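Putative arylalkylamine N-Acetyltransferase 7 (Aedes aegypti, PDB 4FD7) probably transfers an acetyl group from acetyl-CoA to the amine of an arylalkylamine, as a mosquito member of the GNAT superfamily of N-acetyltransferases. Local coordinates at residues Y31-L36 with T166-A171. Sequence-based numbering, arbitrary orientation.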
ATOM      1  N   TYR A  31     -20.073  -1.609   1.576  1.00 14.83           N
ATOM      2  CA  TYR A  31     -18.859  -1.120   2.188  1.00 15.14           C
ATOM      3  C   TYR A  31     -18.512   0.208   1.525  1.00 16.41           C
ATOM      4  O   TYR A  31     -19.014   0.516   0.447  1.00 16.50           O
ATOM      5  CB  TYR A  31     -17.694  -2.081   1.923  1.00 15.38           C
ATOM      6  CG  TYR A  31     -17.823  -3.460   2.538  1.00 17.39           C
ATOM      7  CD1 TYR A  31     -17.194  -3.767   3.741  1.00 17.62           C
ATOM      8  CD2 TYR A  31     -18.547  -4.458   1.902  1.00 18.01           C
ATOM      9  CE1 TYR A  31     -17.298  -5.039   4.304  1.00 19.66           C
ATOM     10  CE2 TYR A  31     -18.658  -5.720   2.450  1.00 19.30           C
ATOM     11  CZ  TYR A  31     -18.031  -6.008   3.650  1.00 22.25           C
ATOM     12  OH  TYR A  31     -18.139  -7.275   4.199  1.00 22.06           O
ATOM     13  N   ARG A  32     -17.633   0.978   2.151  1.00 15.65           N
ATOM     14  CA  ARG A  32     -17.120   2.180   1.515  1.00 15.02           C
ATOM     15  C   ARG A  32     -15.610   2.266   1.711  1.00 14.88           C
ATOM     16  O   ARG A  32     -15.064   1.693   2.665  1.00 12.02           O
ATOM     17  CB  ARG A  32     -17.786   3.430   2.085  1.00 16.39           C
ATOM     18  CG  ARG A  32     -17.530   3.640   3.576  1.00 17.62           C
ATOM     19  CD  ARG A  32     -18.285   4.843   4.097  1.00 17.17           C
ATOM     20  NE  ARG A  32     -17.970   5.122   5.495  1.00 19.46           N
ATOM     21  CZ  ARG A  32     -18.558   4.525   6.526  1.00 20.56           C
ATOM     22  NH1 ARG A  32     -19.499   3.612   6.323  1.00 20.21           N
ATOM     23  NH2 ARG A  32     -18.200   4.841   7.762  1.00 21.12           N
ATOM     24  N   VAL A  33     -14.960   2.984   0.797  1.00 12.98           N
ATOM     25  CA  VAL A  33     -13.556   3.351   0.932  1.00 13.42           C
ATOM     26  C   VAL A  33     -13.497   4.881   0.980  1.00 14.88           C
ATOM     27  O   VAL A  33     -14.074   5.561   0.119  1.00 13.10           O
ATOM     28  CB  VAL A  33     -12.708   2.864  -0.252  1.00 14.37           C
ATOM     29  CG1 VAL A  33     -11.208   3.069   0.063  1.00 12.04           C
ATOM     30  CG2 VAL A  33     -13.007   1.399  -0.576  1.00 12.68           C
ATOM     31  N   GLN A  34     -12.826   5.420   1.992  1.00 13.76           N
ATOM     32  CA  GLN A  34     -12.825   6.864   2.210  1.00 13.39           C
ATOM     33  C   GLN A  34     -11.512   7.353   2.789  1.00 14.43           C
ATOM     34  O   GLN A  34     -10.676   6.549   3.207  1.00 10.95           O
ATOM     35  CB  GLN A  34     -13.950   7.255   3.176  1.00 14.01           C
ATOM     36  CG  GLN A  34     -13.813   6.627   4.572  1.00 15.51           C
ATOM     37  CD  GLN A  34     -14.667   7.331   5.616  1.00 15.08           C
ATOM     38  OE1 GLN A  34     -15.834   6.997   5.816  1.00 17.44           O
ATOM     39  NE2 GLN A  34     -14.080   8.296   6.296  1.00 13.58           N
ATOM     40  N   ASP A  35     -11.343   8.676   2.814  1.00 13.65           N
ATOM     41  CA  ASP A  35     -10.208   9.281   3.517  1.00 14.83           C
ATOM     42  C   ASP A  35     -10.180   8.774   4.947  1.00 14.06           C
ATOM     43  O   ASP A  35     -11.228   8.649   5.594  1.00 14.24           O
ATOM     44  CB  ASP A  35     -10.331  10.802   3.572  1.00 16.07           C
ATOM     45  CG  ASP A  35     -10.096  11.466   2.241  1.00 16.13           C
ATOM     46  OD1 ASP A  35      -9.187  11.039   1.491  1.00 13.37           O
ATOM     47  OD2 ASP A  35     -10.826  12.449   1.958  1.00 15.60           O
ATOM     48  N   LEU A  36      -8.985   8.472   5.443  1.00 14.78           N
ATOM     49  CA  LEU A  36      -8.823   8.017   6.817  1.00 14.59           C
ATOM     50  C   LEU A  36      -8.915   9.214   7.758  1.00 14.14           C
ATOM     51  O   LEU A  36      -8.071  10.109   7.691  1.00 14.21           O
ATOM     52  CB  LEU A  36      -7.454   7.340   6.975  1.00 13.95           C
ATOM     53  CG  LEU A  36      -7.100   6.936   8.406  1.00 15.78           C
ATOM     54  CD1 LEU A  36      -7.980   5.777   8.866  1.00 16.98           C
ATOM     55  CD2 LEU A  36      -5.613   6.562   8.524  1.00 15.60           C
ATOM     56  N   THR A 166      -8.965  -5.257  -3.776  1.00 17.08           N
ATOM     57  CA  THR A 166      -9.248  -4.726  -5.094  1.00 18.43           C
ATOM     58  C   THR A 166      -9.989  -3.395  -4.991  1.00 16.72           C
ATOM     59  O   THR A 166      -9.571  -2.402  -5.577  1.00 15.82           O
ATOM     60  CB  THR A 166     -10.106  -5.701  -5.903  1.00 18.88           C
ATOM     61  OG1 THR A 166      -9.401  -6.938  -6.065  1.00 18.35           O
ATOM     62  CG2 THR A 166     -10.452  -5.115  -7.270  1.00 19.17           C
ATOM     63  N   GLU A 167     -11.099  -3.376  -4.265  1.00 16.18           N
ATOM     64  CA  GLU A 167     -11.883  -2.140  -4.182  1.00 16.71           C
ATOM     65  C   GLU A 167     -11.166  -0.968  -3.494  1.00 15.59           C
ATOM     66  O   GLU A 167     -11.375   0.207  -3.868  1.00 14.55           O
ATOM     67  CB  GLU A 167     -13.266  -2.407  -3.562  1.00 16.58           C
ATOM     68  CG  GLU A 167     -14.100  -3.465  -4.295  1.00 18.72           C
ATOM     69  CD  GLU A 167     -14.200  -3.249  -5.809  1.00 18.68           C
ATOM     70  OE1 GLU A 167     -14.372  -2.104  -6.273  1.00 19.18           O
ATOM     71  OE2 GLU A 167     -14.117  -4.242  -6.559  1.00 20.50           O
ATOM     72  N   ILE A 168     -10.305  -1.278  -2.521  1.00 13.82           N
ATOM     73  CA  ILE A 168      -9.528  -0.233  -1.859  1.00 13.76           C
ATOM     74  C   ILE A 168      -8.555   0.377  -2.880  1.00 14.24           C
ATOM     75  O   ILE A 168      -8.375   1.599  -2.924  1.00 14.66           O
ATOM     76  CB  ILE A 168      -8.757  -0.769  -0.623  1.00 14.16           C
ATOM     77  CG1 ILE A 168      -9.723  -0.967   0.537  1.00 14.25           C
ATOM     78  CG2 ILE A 168      -7.650   0.170  -0.212  1.00 15.24           C
ATOM     79  CD1 ILE A 168      -9.161  -1.802   1.653  1.00 14.62           C
ATOM     80  N   LEU A 169      -7.939  -0.468  -3.707  1.00 13.26           N
ATOM     81  CA  LEU A 169      -7.109   0.058  -4.790  1.00 13.95           C
ATOM     82  C   LEU A 169      -7.924   0.830  -5.816  1.00 13.79           C
ATOM     83  O   LEU A 169      -7.433   1.784  -6.411  1.00 13.48           O
ATOM     84  CB  LEU A 169      -6.386  -1.058  -5.523  1.00 12.94           C
ATOM     85  CG  LEU A 169      -5.326  -1.811  -4.727  1.00 14.18           C
ATOM     86  CD1 LEU A 169      -4.849  -2.987  -5.521  1.00 14.98           C
ATOM     87  CD2 LEU A 169      -4.160  -0.876  -4.389  1.00 13.79           C
ATOM     88  N   ARG A 170      -9.150   0.386  -6.076  1.00 13.28           N
ATOM     89  CA  ARG A 170      -9.932   1.028  -7.114  1.00 14.75           C
ATOM     90  C   ARG A 170     -10.250   2.450  -6.691  1.00 13.78           C
ATOM     91  O   ARG A 170     -10.342   3.357  -7.532  1.00 14.88           O
ATOM     92  CB  ARG A 170     -11.220   0.240  -7.446  1.00 14.91           C
ATOM     93  CG  ARG A 170     -11.787   0.637  -8.806  1.00 16.31           C
ATOM     94  CD  ARG A 170     -13.208   0.100  -9.007  1.00 20.05           C
ATOM     95  NE  ARG A 170     -13.252  -1.340  -8.779  1.00 20.26           N
ATOM     96  CZ  ARG A 170     -12.933  -2.250  -9.698  1.00 21.81           C
ATOM     97  NH1 ARG A 170     -12.546  -1.867 -10.910  1.00 18.34           N
ATOM     98  NH2 ARG A 170     -13.002  -3.542  -9.406  1.00 22.48           N
ATOM     99  N   ALA A 171     -10.393   2.652  -5.384  1.00 13.72           N
ATOM    100  CA  ALA A 171     -10.608   4.008  -4.843  1.00 14.80           C
ATOM    101  C   ALA A 171      -9.514   5.046  -5.158  1.00 13.86           C
ATOM    102  O   ALA A 171      -9.713   6.243  -4.937  1.00 14.57           O
ATOM    103  CB  ALA A 171     -10.855   3.951  -3.340  1.00 14.03           C
TER
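V33 is the one side chain of 31-36 that touches 166-171, and both its methyls are used. CG1 presses on the methyl of A171, with V33 CG1 3.5 Å from A171 CB, and this is the tight part of the contact. CG2, anti to the carbonyl carbon of V33, fits more loosely: V33 CG2 lies 3.9 Å from the backbone E167 O, then 4.1 Å from I168 CA and 4.2 Å from I168 CG1 on the flank of that residue. The two backbones come close here, V33 CA to I168 CA being 6.1 Å.

Packing gives way to charge at E167, whose CB starts toward the strand while its carboxylate turns away, on the partly exposed side of the helix. There R170 makes a bidentate, side-on salt bridge within the helix, R170 NE to E167 OE1 at 2.8 Å and R170 NH2 to E167 OE2 at 3.1 Å. Both approach on the syn side, 26-28° out of the carboxylate plane. H16 of strand 14-21 also bonds OE1, so the carboxylate ties helix to sheet beside the apolar patch. Strand 146-155, a glycine-containing loop and this helix, packed against strand 28-35 of the antiparallel sheet, form GNAT motif A, which probably holds the CoA pyrophosphate as in other GNAT enzymes.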